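PDB 4ZBY: uracil-DNA glycosylase from Sulfolobus tokodaii str. 7, which belongs to the uracil-DNA glycosylase superfamily, carries an iron/sulfur cluster and holds uracil in a pocket of its alpha/beta fold. Local coordinates for residues Glu5-Glu10 / Leu106-Asp111; Pro44-Asp49 / Lys85-Asn90; Thr141-Lys146 / Val159-His164. All coordinates share one frame; numbering follows the deposited sequence.

Interaction 1. Residues Glu5-Glu10 / Leu106-Asp111; sequences EKIKEE and LDRQID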
loop_
_atom_site.group_PDB
_atom_site.type_symbol
_atom_site.label_atom_id
_atom_site.label_comp_id
_atom_site.label_asym_id
_atom_site.label_seq_id
_atom_site.Cartn_x
_atom_site.Cartn_y
_atom_site.Cartn_z
ATOM N N GLU A 5 16.477 3.843 2.944
ATOM C CA GLU A 5 17.551 3.652 1.988
ATOM C C GLU A 5 18.085 2.230 2.011
ATOM O O GLU A 5 18.338 1.650 0.956
ATOM C CB GLU A 5 18.691 4.645 2.270
ATOM C CG GLU A 5 18.307 6.104 2.015
ATOM C CD GLU A 5 17.908 6.883 3.285
ATOM O OE1 GLU A 5 17.152 6.342 4.126
ATOM O OE2 GLU A 5 18.354 8.053 3.437
ATOM N N LYS A 6 18.261 1.679 3.207
ATOM C CA LYS A 6 18.797 0.331 3.371
ATOM C C LYS A 6 17.801 -0.682 2.828
ATOM O O LYS A 6 18.159 -1.618 2.110
ATOM C CB LYS A 6 19.099 0.055 4.846
ATOM C CG LYS A 6 19.679 -1.308 5.180
ATOM C CD LYS A 6 19.889 -1.393 6.697
ATOM C CE LYS A 6 20.650 -2.627 7.141
ATOM N NZ LYS A 6 21.070 -2.499 8.575
ATOM N N ILE A 7 16.544 -0.479 3.181
ATOM C CA ILE A 7 15.479 -1.352 2.700
ATOM C C ILE A 7 15.417 -1.337 1.171
ATOM O O ILE A 7 15.307 -2.399 0.520
ATOM C CB ILE A 7 14.140 -0.925 3.308
ATOM C CG1 ILE A 7 14.186 -1.081 4.826
ATOM C CG2 ILE A 7 12.984 -1.730 2.653
ATOM C CD1 ILE A 7 13.063 -0.339 5.534
ATOM N N LYS A 8 15.488 -0.148 0.583
ATOM C CA LYS A 8 15.475 -0.031 -0.873
ATOM C C LYS A 8 16.609 -0.834 -1.531
ATOM O O LYS A 8 16.389 -1.574 -2.505
ATOM C CB LYS A 8 15.555 1.445 -1.293
ATOM C CG LYS A 8 15.728 1.641 -2.785
ATOM C CD LYS A 8 15.103 2.943 -3.244
ATOM C CE LYS A 8 15.688 3.402 -4.577
ATOM N NZ LYS A 8 14.917 4.573 -5.115
ATOM N N GLU A 9 17.822 -0.709 -0.994
ATOM C CA GLU A 9 18.962 -1.447 -1.516
ATOM C C GLU A 9 18.774 -2.945 -1.440
ATOM O O GLU A 9 19.116 -3.669 -2.374
ATOM C CB GLU A 9 20.218 -1.063 -0.756
ATOM C CG GLU A 9 20.645 0.340 -1.083
ATOM C CD GLU A 9 20.669 0.572 -2.583
ATOM O OE1 GLU A 9 21.523 -0.050 -3.265
ATOM O OE2 GLU A 9 19.816 1.348 -3.082
ATOM N N GLU A 10 18.240 -3.403 -0.313
ATOM C CA GLU A 10 18.027 -4.828 -0.093
ATOM C C GLU A 10 16.995 -5.366 -1.054
ATOM O O GLU A 10 17.197 -6.434 -1.616
ATOM C CB GLU A 10 17.579 -5.099 1.340
ATOM C CG GLU A 10 18.663 -4.811 2.372
ATOM C CD GLU A 10 18.229 -5.179 3.769
ATOM O OE1 GLU A 10 17.322 -6.031 3.894
ATOM O OE2 GLU A 10 18.796 -4.616 4.749
ATOM N N LEU A 106 7.985 -4.429 4.397
ATOM C CA LEU A 106 6.899 -3.490 4.714
ATOM C C LEU A 106 6.854 -3.137 6.224
ATOM O O LEU A 106 6.692 -1.975 6.586
ATOM C CB LEU A 106 5.564 -4.082 4.271
ATOM C CG LEU A 106 4.320 -3.250 4.598
ATOM C CD1 LEU A 106 4.401 -1.925 3.894
ATOM C CD2 LEU A 106 3.057 -4.002 4.185
ATOM N N ASP A 107 6.981 -4.151 7.072
ATOM C CA ASP A 107 7.071 -3.961 8.524
ATOM C C ASP A 107 8.144 -2.924 8.835
ATOM O O ASP A 107 7.940 -2.017 9.643
ATOM C CB ASP A 107 7.429 -5.253 9.254
ATOM C CG ASP A 107 6.365 -6.315 9.152
ATOM O OD1 ASP A 107 5.213 -6.005 8.799
ATOM O OD2 ASP A 107 6.691 -7.473 9.453
ATOM N N ARG A 108 9.297 -3.076 8.191
ATOM C CA ARG A 108 10.422 -2.181 8.449
ATOM C C ARG A 108 10.134 -0.779 7.951
ATOM O O ARG A 108 10.545 0.211 8.579
ATOM C CB ARG A 108 11.693 -2.728 7.802
ATOM C CG ARG A 108 12.204 -3.976 8.510
ATOM C CD ARG A 108 13.290 -4.697 7.715
ATOM N NE ARG A 108 14.431 -3.841 7.390
ATOM C CZ ARG A 108 15.409 -4.213 6.573
ATOM N NH1 ARG A 108 15.361 -5.415 6.011
ATOM N NH2 ARG A 108 16.421 -3.394 6.311
ATOM N N GLN A 109 9.410 -0.684 6.839
ATOM C CA GLN A 109 9.085 0.619 6.263
ATOM C C GLN A 109 8.092 1.348 7.169
ATOM O O GLN A 109 8.225 2.567 7.427
ATOM C CB GLN A 109 8.533 0.469 4.827
ATOM C CG GLN A 109 9.595 0.013 3.858
ATOM C CD GLN A 109 9.040 -0.343 2.486
ATOM O OE1 GLN A 109 7.992 -0.982 2.389
ATOM N NE2 GLN A 109 9.724 0.093 1.423
ATOM N N ILE A 110 7.094 0.609 7.645
ATOM C CA ILE A 110 6.146 1.176 8.602
ATOM C C ILE A 110 6.857 1.613 9.886
ATOM O O ILE A 110 6.572 2.694 10.411
ATOM C CB ILE A 110 5.022 0.180 8.931
ATOM C CG1 ILE A 110 4.202 -0.124 7.688
ATOM C CG2 ILE A 110 4.120 0.720 10.058
ATOM C CD1 ILE A 110 3.243 -1.283 7.889
ATOM N N ASP A 111 7.791 0.795 10.374
ATOM C CA ASP A 111 8.527 1.101 11.606
ATOM C C ASP A 111 9.241 2.428 11.534
ATOM O O ASP A 111 9.363 3.147 12.543
ATOM C CB ASP A 111 9.559 0.005 11.900
ATOM C CG ASP A 111 8.948 -1.192 12.550
ATOM O OD1 ASP A 111 7.737 -1.125 12.821
ATOM O OD2 ASP A 111 9.670 -2.190 12.807
#

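Interaction 2. Residues Pro44-Asp49 / Lys85-Asn90; sequences PGENED and KCRPPN. With SF4 (iron/sulfur cluster), chain B; URA (uracil), chain C.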
loop_
_atom_site.group_PDB
_atom_site.type_symbol
_atom_site.label_atom_id
_atom_site.label_comp_id
_atom_site.label_asym_id
_atom_site.label_seq_id
_atom_site.Cartn_x
_atom_site.Cartn_y
_atom_site.Cartn_z
ATOM N N PRO A 44 3.508 -5.354 -7.504
ATOM C CA PRO A 44 3.720 -4.695 -8.792
ATOM C C PRO A 44 3.001 -5.384 -9.933
ATOM O O PRO A 44 2.945 -6.620 -9.992
ATOM C CB PRO A 44 5.242 -4.813 -9.012
ATOM C CG PRO A 44 5.816 -5.044 -7.695
ATOM C CD PRO A 44 4.777 -5.685 -6.826
ATOM N N GLY A 45 2.481 -4.596 -10.864
ATOM C CA GLY A 45 2.070 -5.169 -12.126
ATOM C C GLY A 45 3.140 -5.002 -13.190
ATOM O O GLY A 45 4.317 -4.777 -12.895
ATOM N N GLU A 46 2.718 -5.104 -14.448
ATOM C CA GLU A 46 3.643 -5.086 -15.568
ATOM C C GLU A 46 4.434 -3.780 -15.680
ATOM O O GLU A 46 5.654 -3.799 -15.879
ATOM C CB GLU A 46 2.872 -5.337 -16.881
ATOM C CG GLU A 46 3.744 -5.410 -18.109
ATOM C CD GLU A 46 2.948 -5.689 -19.378
ATOM O OE1 GLU A 46 1.703 -5.746 -19.311
ATOM O OE2 GLU A 46 3.580 -5.854 -20.443
ATOM N N ASN A 47 3.749 -2.641 -15.619
ATOM C CA ASN A 47 4.442 -1.368 -15.789
ATOM C C ASN A 47 5.324 -1.058 -14.596
ATOM O O ASN A 47 6.397 -0.462 -14.737
ATOM C CB ASN A 47 3.443 -0.233 -16.015
ATOM C CG ASN A 47 2.664 -0.404 -17.300
ATOM O OD1 ASN A 47 1.432 -0.422 -17.298
ATOM N ND2 ASN A 47 3.381 -0.556 -18.405
ATOM N N GLU A 48 4.879 -1.471 -13.423
ATOM C CA GLU A 48 5.674 -1.290 -12.208
ATOM C C GLU A 48 6.992 -2.049 -12.301
ATOM O O GLU A 48 8.044 -1.544 -11.946
ATOM C CB GLU A 48 4.878 -1.760 -10.983
ATOM C CG GLU A 48 3.715 -0.835 -10.626
ATOM C CD GLU A 48 2.546 -0.946 -11.579
ATOM O OE1 GLU A 48 2.360 -2.013 -12.241
ATOM O OE2 GLU A 48 1.803 0.051 -11.688
ATOM N N ASP A 49 6.916 -3.284 -12.773
ATOM C CA ASP A 49 8.082 -4.133 -12.978
ATOM C C ASP A 49 9.050 -3.497 -13.970
ATOM O O ASP A 49 10.263 -3.462 -13.750
ATOM C CB ASP A 49 7.603 -5.515 -13.477
ATOM C CG ASP A 49 8.738 -6.464 -13.819
ATOM O OD1 ASP A 49 9.599 -6.718 -12.968
ATOM O OD2 ASP A 49 8.749 -6.986 -14.953
ATOM N N LYS A 85 6.946 -7.068 -3.212
ATOM C CA LYS A 85 7.637 -6.051 -3.988
ATOM C C LYS A 85 8.178 -6.490 -5.359
ATOM O O LYS A 85 8.798 -5.691 -6.085
ATOM C CB LYS A 85 8.730 -5.446 -3.103
ATOM C CG LYS A 85 8.081 -4.646 -1.942
ATOM C CD LYS A 85 9.038 -4.464 -0.797
ATOM C CE LYS A 85 8.672 -3.257 0.035
ATOM N NZ LYS A 85 7.341 -3.331 0.717
ATOM N N CYS A 86 7.885 -7.728 -5.759
ATOM C CA CYS A 86 8.162 -8.171 -7.121
ATOM C C CYS A 86 6.888 -8.654 -7.789
ATOM O O CYS A 86 5.981 -9.123 -7.124
ATOM C CB CYS A 86 9.197 -9.287 -7.144
ATOM S SG CYS A 86 10.780 -8.672 -6.489
ATOM N N ARG A 87 6.833 -8.487 -9.104
ATOM C CA ARG A 87 5.672 -8.914 -9.910
ATOM C C ARG A 87 5.520 -10.425 -9.975
ATOM O O ARG A 87 6.385 -11.116 -10.486
ATOM C CB ARG A 87 5.804 -8.372 -11.336
ATOM C CG ARG A 87 4.606 -8.644 -12.236
ATOM C CD ARG A 87 4.994 -8.509 -13.699
ATOM N NE ARG A 87 3.820 -8.539 -14.562
ATOM C CZ ARG A 87 3.867 -8.575 -15.891
ATOM N NH1 ARG A 87 2.744 -8.596 -16.590
ATOM N NH2 ARG A 87 5.035 -8.586 -16.520
ATOM N N PRO A 88 4.393 -10.945 -9.488
ATOM C CA PRO A 88 4.193 -12.384 -9.655
ATOM C C PRO A 88 3.961 -12.697 -11.118
ATOM O O PRO A 88 3.429 -11.858 -11.838
ATOM C CB PRO A 88 2.949 -12.674 -8.807
ATOM C CG PRO A 88 2.914 -11.546 -7.798
ATOM C CD PRO A 88 3.424 -10.340 -8.556
ATOM N N PRO A 89 4.389 -13.881 -11.559
ATOM C CA PRO A 89 4.211 -14.311 -12.945
ATOM C C PRO A 89 2.752 -14.461 -13.326
ATOM O O PRO A 89 1.910 -14.725 -12.464
ATOM C CB PRO A 89 4.905 -15.680 -12.973
ATOM C CG PRO A 89 4.757 -16.174 -11.556
ATOM C CD PRO A 89 5.011 -14.938 -10.739
ATOM N N ASN A 90 2.460 -14.292 -14.610
ATOM C CA ASN A 90 1.207 -14.823 -15.170
ATOM C C ASN A 90 -0.044 -14.105 -14.659
ATOM O O ASN A 90 -1.130 -14.683 -14.719
ATOM C CB ASN A 90 1.052 -16.333 -14.853
ATOM C CG ASN A 90 2.210 -17.180 -15.343
ATOM O OD1 ASN A 90 2.766 -16.933 -16.414
ATOM N ND2 ASN A 90 2.540 -18.243 -14.582
HETATM FE FE1 SF4 B . 10.479 -11.891 -2.981
HETATM FE FE2 SF4 B . 12.503 -10.312 -2.257
HETATM FE FE3 SF4 B . 10.999 -9.657 -4.396
HETATM FE FE4 SF4 B . 9.987 -9.469 -1.937
HETATM S S1 SF4 B . 11.687 -8.230 -2.798
HETATM S S2 SF4 B . 8.958 -10.346 -3.731
HETATM S S3 SF4 B . 10.985 -11.238 -0.892
HETATM S S4 SF4 B . 12.340 -11.524 -4.161
HETATM N N1 URA C . -1.184 -2.984 -8.224
HETATM C C2 URA C . -0.697 -2.934 -6.964
HETATM O O2 URA C . -1.162 -3.582 -6.046
HETATM N N3 URA C . 0.457 -2.274 -6.804
HETATM C C4 URA C . 1.169 -1.657 -7.771
HETATM O O4 URA C . 2.169 -1.029 -7.468
HETATM C C5 URA C . 0.625 -1.720 -9.069
HETATM C C6 URA C . -0.543 -2.373 -9.276
HETATM O O HOH W 1 8.754 -6.710 -10.344
#

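Interaction 3. Residues Thr141-Lys146 / Val159-His164; sequences TKVRGK and VFPTYH. With URA (uracil), chain C.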
loop_
_atom_site.group_PDB
_atom_site.type_symbol
_atom_site.label_atom_id
_atom_site.label_comp_id
_atom_site.label_asym_id
_atom_site.label_seq_id
_atom_site.Cartn_x
_atom_site.Cartn_y
_atom_site.Cartn_z
ATOM N N THR A 141 -14.824 -6.500 1.230
ATOM C CA THR A 141 -16.131 -5.866 1.056
ATOM C C THR A 141 -16.697 -5.480 2.418
ATOM O O THR A 141 -17.274 -4.391 2.605
ATOM C CB THR A 141 -17.109 -6.789 0.302
ATOM O OG1 THR A 141 -16.627 -6.999 -1.032
ATOM C CG2 THR A 141 -18.490 -6.173 0.219
ATOM N N LYS A 142 -16.477 -6.349 3.393
ATOM C CA LYS A 142 -17.113 -6.177 4.702
ATOM C C LYS A 142 -16.356 -5.193 5.580
ATOM O O LYS A 142 -16.932 -4.621 6.520
ATOM C CB LYS A 142 -17.223 -7.521 5.415
ATOM C CG LYS A 142 -18.393 -8.349 4.929
ATOM C CD LYS A 142 -18.379 -9.738 5.529
ATOM C CE LYS A 142 -19.583 -10.529 5.075
ATOM N NZ LYS A 142 -19.602 -11.867 5.692
ATOM N N VAL A 143 -15.075 -4.989 5.291
ATOM C CA VAL A 143 -14.268 -4.189 6.197
ATOM C C VAL A 143 -13.859 -2.841 5.632
ATOM O O VAL A 143 -13.412 -1.986 6.385
ATOM C CB VAL A 143 -12.987 -4.937 6.656
ATOM C CG1 VAL A 143 -13.330 -6.342 7.189
ATOM C CG2 VAL A 143 -11.908 -4.962 5.543
ATOM N N ARG A 144 -13.991 -2.636 4.321
ATOM C CA ARG A 144 -13.566 -1.353 3.744
ATOM C C ARG A 144 -14.474 -0.207 4.168
ATOM O O ARG A 144 -15.636 -0.424 4.618
ATOM C CB ARG A 144 -13.521 -1.428 2.210
ATOM C CG ARG A 144 -14.889 -1.740 1.558
ATOM C CD ARG A 144 -15.203 -0.763 0.410
ATOM N NE ARG A 144 -15.535 0.575 0.895
ATOM C CZ ARG A 144 -16.749 0.966 1.266
ATOM N NH1 ARG A 144 -17.773 0.116 1.247
ATOM N NH2 ARG A 144 -16.946 2.210 1.688
ATOM N N GLY A 145 -13.925 1.007 4.049
ATOM C CA GLY A 145 -14.701 2.230 4.123
ATOM C C GLY A 145 -14.841 2.785 5.526
ATOM O O GLY A 145 -15.648 3.676 5.777
ATOM N N LYS A 146 -14.063 2.261 6.455
ATOM C CA LYS A 146 -14.011 2.900 7.753
ATOM C C LYS A 146 -12.627 2.761 8.350
ATOM O O LYS A 146 -11.771 2.028 7.835
ATOM C CB LYS A 146 -15.084 2.335 8.685
ATOM C CG LYS A 146 -14.823 0.959 9.230
ATOM C CD LYS A 146 -15.794 0.705 10.375
ATOM C CE LYS A 146 -15.666 -0.692 10.937
ATOM N NZ LYS A 146 -16.774 -0.985 11.901
ATOM N N VAL A 159 -5.811 2.856 10.284
ATOM C CA VAL A 159 -5.791 1.998 9.107
ATOM C C VAL A 159 -7.122 2.118 8.385
ATOM O O VAL A 159 -8.188 1.972 8.984
ATOM C CB VAL A 159 -5.515 0.515 9.465
ATOM C CG1 VAL A 159 -5.659 -0.385 8.215
ATOM C CG2 VAL A 159 -4.130 0.364 10.074
ATOM N N PHE A 160 -7.059 2.401 7.095
ATOM C CA PHE A 160 -8.270 2.603 6.321
ATOM C C PHE A 160 -8.270 1.744 5.069
ATOM O O PHE A 160 -7.591 2.062 4.098
ATOM C CB PHE A 160 -8.413 4.087 5.941
ATOM C CG PHE A 160 -9.794 4.473 5.566
ATOM C CD1 PHE A 160 -10.554 5.256 6.418
ATOM C CD2 PHE A 160 -10.368 4.028 4.374
ATOM C CE1 PHE A 160 -11.871 5.587 6.087
ATOM C CE2 PHE A 160 -11.686 4.363 4.036
ATOM C CZ PHE A 160 -12.418 5.155 4.883
ATOM N N PRO A 161 -9.039 0.642 5.087
ATOM C CA PRO A 161 -9.039 -0.218 3.912
ATOM C C PRO A 161 -9.948 0.316 2.814
ATOM O O PRO A 161 -11.012 0.817 3.124
ATOM C CB PRO A 161 -9.591 -1.555 4.447
ATOM C CG PRO A 161 -9.535 -1.437 5.947
ATOM C CD PRO A 161 -9.717 0.023 6.238
ATOM N N THR A 162 -9.533 0.199 1.561
ATOM C CA THR A 162 -10.391 0.505 0.419
ATOM C C THR A 162 -10.307 -0.597 -0.638
ATOM O O THR A 162 -9.496 -1.518 -0.532
ATOM C CB THR A 162 -9.999 1.827 -0.249
ATOM O OG1 THR A 162 -8.826 1.625 -1.055
ATOM C CG2 THR A 162 -9.702 2.913 0.797
ATOM N N TYR A 163 -11.144 -0.501 -1.666
ATOM C CA TYR A 163 -11.004 -1.392 -2.806
ATOM C C TYR A 163 -9.721 -1.018 -3.514
ATOM O O TYR A 163 -9.210 0.080 -3.349
ATOM C CB TYR A 163 -12.201 -1.287 -3.748
ATOM C CG TYR A 163 -13.477 -1.894 -3.210
ATOM C CD1 TYR A 163 -13.466 -3.116 -2.539
ATOM C CD2 TYR A 163 -14.695 -1.256 -3.388
ATOM C CE1 TYR A 163 -14.634 -3.675 -2.050
ATOM C CE2 TYR A 163 -15.872 -1.815 -2.909
ATOM C CZ TYR A 163 -15.834 -3.019 -2.237
ATOM O OH TYR A 163 -16.999 -3.573 -1.749
ATOM N N HIS A 164 -9.173 -1.944 -4.278
ATOM C CA HIS A 164 -7.980 -1.652 -5.026
ATOM C C HIS A 164 -8.351 -0.781 -6.216
ATOM O O HIS A 164 -9.404 -0.968 -6.810
ATOM C CB HIS A 164 -7.347 -2.959 -5.479
ATOM C CG HIS A 164 -5.990 -2.797 -6.056
ATOM N ND1 HIS A 164 -5.777 -2.325 -7.334
ATOM C CD2 HIS A 164 -4.768 -3.066 -5.539
ATOM C CE1 HIS A 164 -4.478 -2.305 -7.579
ATOM N NE2 HIS A 164 -3.846 -2.751 -6.506
HETATM N N1 URA C . -1.184 -2.984 -8.224
HETATM C C2 URA C . -0.697 -2.934 -6.964
HETATM O O2 URA C . -1.162 -3.582 -6.046
HETATM N N3 URA C . 0.457 -2.274 -6.804
HETATM C C4 URA C . 1.169 -1.657 -7.771
HETATM O O4 URA C . 2.169 -1.029 -7.468
HETATM C C5 URA C . 0.625 -1.720 -9.069
HETATM C C6 URA C . -0.543 -2.373 -9.276
HETATM O O HOH W 2 -18.122 -2.666 0.426
#

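Interaction 1. Residues Glu5-Glu10 / Leu106-Asp111
I7 and Q109 face each other with CA atoms 7.6 Å apart, where helices 4-12 and 96-113 run nearly antiparallel. The axes of the short segments approach to 10.3 Å, and their N-to-C directions differ by 163°. The side chains of I7 and R108 overlap, pointing in opposite senses: I7 CD1 rests on R108 CB (3.6 Å), while I7 CG1 lies over one face of the guanidinium, 3.5 Å from R108 NH2. A bend at chi3 (56°) turns NE of R108 out of line with its methylenes, 3.8 Å from I7 CG1. R108 grips E10 end-on, R108 NH1 to E10 OE1 at 3.0 Å and R108 NH2 to E10 OE2 at 3.1 Å. Both oxygens lie close to the guanidinium plane, yet the nitrogens approach from above the carboxylate, the planes 50° apart. K6 contributes its aliphatic CD at the guanidinium edge and sends NZ to M1 O. Q109 CG packs on I7 CD1 (3.9 Å), its amide bonded to P28 O and K85 NZ. Arginine suits this place: its flat head packs on isoleucine and binds acids at its rim. With D2 taking NE, two carboxylates probably offset its positive charge and fix its rotation.

Interaction 2. Residues Pro44-Asp49 / Lys85-Asn90
R87 and E46 lie side by side and point the same way, with the arginine laid against the first turn of helix 46-51. E46 CA sits 3.5 Å above the centre of the guanidinium of R87, and E46 CB is 3.3 Å from R87 NH1, so backbone and aliphatic carbon cover that face. The carboxylate and guanidinium planes are only 9° apart. Lying well out of the guanidinium plane, E46 OE1, 4.1 Å from R87 NH1, has no N-H pointing at it and is a neighbour by charge alone; the salt bridge of E46 goes to K50. R87 reaches this place with CG anti to its backbone N (chi1 -175°) and the chain extended to NE, passing P44 O at 3.4 Å from R87 CG. D49 CB packs beside R87 CD, and D49 OD1, which also accepts T24 N, takes a hydrogen bond from a water that accepts R87 N. Rigid P44 turns its ring toward the other segment, placing CG 3.5 Å from K85 O. Each segment also serves a ligand. C86 SG binds the iron FE3 of the cluster at 2.3 Å. E48, bent at chi2 (74°), brings CD to 3.3 Å from C5 of uracil, and its OE2 is held by V56 N and G57 N. G45, at the N-cap, gives E48 OE1 a weak hydrogen bond from its N, and its lack of a side chain lets that oxygen fold back close to it. The segments follow the neighbouring parallel strands 37-41 and 79-82, so the contact joins the start of helix 46-51 to the loop after strand 79-82, at the same end of the sheet. K85 links its loop to helix 96-113, on which it packs, while its NZ also bonds to N82 O and T81 OG1.

Interaction 3. Residues Thr141-Lys146 / Val159-His164
R144 and Y163 form the outer half of this contact. CG of R144 stands between its backbone N and carbonyl carbon (chi1 61°), a bend at chi2 sets CD over the tyrosine, and one at chi3 turns NE onward. R144 CD lies over the Y163 ring face, 3.6 Å from its centroid and 16° off the ring normal, a CH-pi contact. The guanidinium continues past the ring: R144 NH2 pairs with D181, and R144 NH1 donates to a water at 2.9 Å. The same water donates to T141 O and is hydrogen-bonded to the Y163 hydroxyl, fastening three groups together. T141 OG1 lies at the ring edge, 3.5 Å from Y163 OH. Arginine fits here because its methylenes cover an aromatic face while its head remains polar. Deeper in, G145 N donates a nearly straight bond to P161 O (3.1 Å, 163°). G145 has positive phi, a turn easily made without a side chain. F160, its CG anti to the backbone N, lays a ring face beneath K146 O, which is 3.7 Å above the plane and offset toward the rim; F160 CZ meets G145 C at 3.4 Å. K146 O also abuts P161 CD at 3.3 Å and has no polar partner in the model. Proline and phenylalanine present carbon to the inner side of the turn. The two segments join the end of helix 140-143 to strand 155-162, beside the antiparallel hairpin of strands 148-152 and 155-162. Beyond the strand, H164 ND1 accepts A166 N, which holds the ring while H164 NE2 donates to uracil O2 at 2.8 Å. This places H164 in the ligand pocket, at the end of a sheet strand as in other members of the uracil-DNA glycosylase superfamily.

Interaction 2 is the most buried of the three, whereas interactions 1 and 3 each combine a buried apolar side with a more exposed polar one. Their chemistry follows: a two-pronged salt bridge clasps two helices in interaction 1, arginine packed on a helix's first turn and a bridging water join a helix start to a loop in interaction 2, and a backbone bond with aromatic packing closes interaction 3. Interactions 1 and 2 touch, K85 NZ probably bonding Q109 OE1, and 44-49/85-90 is nested within the chain loop closed by 5-10/106-111. Interaction 3 follows later in sequence, across the chain's centre from interaction 1. Interactions 2 and 3 do not touch directly, but meet uracil through E48 and H164.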